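Local coordinates for protein nidogen (Mus musculus, PDB 1NPE) that forms the YWTD beta-propeller of a basement-membrane glycoprotein and probably serves as a binding module for laminin, at residues 150-153 with 154-158. Numbering follows the deposited sequence.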
# COMPACT_ATOMS: atom_id res chain seq x y z
N THR A 150 -10.82 -14.19 -2.01
CA THR A 150 -10.51 -14.91 -3.22
C THR A 150 -11.67 -14.78 -4.19
O THR A 150 -12.79 -14.44 -3.80
CB THR A 150 -10.24 -16.42 -2.97
OG1 THR A 150 -9.77 -17.02 -4.18
CG2 THR A 150 -11.49 -17.15 -2.55
N SER A 151 -11.38 -15.00 -5.46
CA SER A 151 -12.39 -14.97 -6.51
C SER A 151 -11.78 -15.62 -7.72
O SER A 151 -10.57 -15.90 -7.74
CB SER A 151 -12.80 -13.53 -6.84
OG SER A 151 -11.87 -12.92 -7.73
N HIS A 152 -12.60 -15.90 -8.72
CA HIS A 152 -12.09 -16.47 -9.96
C HIS A 152 -11.40 -15.27 -10.63
O HIS A 152 -11.73 -14.12 -10.34
CB HIS A 152 -13.25 -16.94 -10.87
CG HIS A 152 -13.89 -18.22 -10.45
ND1 HIS A 152 -15.06 -18.68 -11.02
CD2 HIS A 152 -13.52 -19.17 -9.55
CE1 HIS A 152 -15.37 -19.86 -10.51
NE2 HIS A 152 -14.45 -20.18 -9.61
N MET A 153 -10.44 -15.53 -11.50
CA MET A 153 -9.75 -14.45 -12.20
C MET A 153 -10.70 -13.72 -13.14
O MET A 153 -10.47 -12.56 -13.49
CB MET A 153 -8.53 -14.98 -12.94
CG MET A 153 -7.33 -15.18 -12.02
SD MET A 153 -6.01 -16.15 -12.73
CE MET A 153 -5.39 -15.04 -13.91
N ASP A 154 -11.81 -14.38 -13.50
CA ASP A 154 -12.81 -13.80 -14.39
C ASP A 154 -13.78 -12.84 -13.69
O ASP A 154 -14.65 -12.25 -14.32
CB ASP A 154 -13.59 -14.90 -15.16
CG ASP A 154 -14.36 -15.85 -14.24
OD1 ASP A 154 -14.88 -15.42 -13.20
OD2 ASP A 154 -14.46 -17.05 -14.58
N GLY A 155 -13.66 -12.74 -12.37
CA GLY A 155 -14.52 -11.83 -11.62
C GLY A 155 -15.69 -12.45 -10.88
O GLY A 155 -16.39 -11.76 -10.15
N THR A 156 -15.93 -13.74 -11.09
CA THR A 156 -17.03 -14.41 -10.40
C THR A 156 -16.54 -15.09 -9.12
O THR A 156 -15.34 -15.11 -8.83
CB THR A 156 -17.71 -15.51 -11.29
OG1 THR A 156 -16.83 -16.63 -11.45
CG2 THR A 156 -18.09 -14.95 -12.66
N ASN A 157 -17.50 -15.59 -8.35
CA ASN A 157 -17.22 -16.32 -7.12
C ASN A 157 -16.36 -15.64 -6.06
O ASN A 157 -15.46 -16.26 -5.48
CB ASN A 157 -16.66 -17.70 -7.48
CG ASN A 157 -17.64 -18.53 -8.29
OD1 ASN A 157 -17.71 -18.42 -9.52
ND2 ASN A 157 -18.41 -19.37 -7.60
N ARG A 158 -16.63 -14.37 -5.80
CA ARG A 158 -15.89 -13.63 -4.79
C ARG A 158 -16.35 -14.12 -3.41
O ARG A 158 -17.54 -14.35 -3.19
CB ARG A 158 -16.14 -12.13 -4.91
CG ARG A 158 -15.43 -11.32 -3.85
CD ARG A 158 -15.68 -9.84 -4.01
NE ARG A 158 -15.01 -9.08 -2.96
CZ ARG A 158 -15.12 -7.76 -2.79
NH1 ARG A 158 -15.89 -7.04 -3.61
NH2 ARG A 158 -14.47 -7.17 -1.81
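His152 and Gly155 close a type I beta turn, the backbone N of Gly155 bonding to His152 O at 3.1 Å, while His152 N reaches across to Thr156 O at 2.9 Å in a bond nearly in line with that carbonyl. His152 O is gripped twice, because Ser151 OG approaches it from the face opposite to the one Gly155 N uses.

The imidazole of His152 packs one face against Asn157 in the returning loop. Its CG stands anti to the carbonyl carbon (chi1 -76°), which carries the ring toward Asn157, whose CB sits 3.8 Å from the ring centroid, almost on the ring normal, in a CH-pi contact. The Asn157 amide, turned 40° from the ring plane, spans the rim on this same face. Asp154 OD1 lies near the ring plane at its edge, 3.2 Å from His152 CB, and Thr156 OG1 comes within 2.7 Å of His152 ND1. The same Asp154 OD1 takes the backbone N-H of Thr156 at 2.9 Å, an Asx turn that fixes the carboxylate beside the histidine. With an alanine at His152, Asn157 CB is likely to lose the ring face it rests on, and Thr156 OG1 its imidazole neighbour.

Where the chain enters strand 159-162, the extended Arg158 reaches Glu149 in a salt bridge through NH2. Gly155, with phi 101°, takes the left-handed bulge position that favours glycine. The whole is a type I turn with a G1 beta bulge, the tip of the hairpin joining the third strand (147-152) to the fourth (159-162) of one four-stranded blade in a six-bladed YWTD beta-propeller.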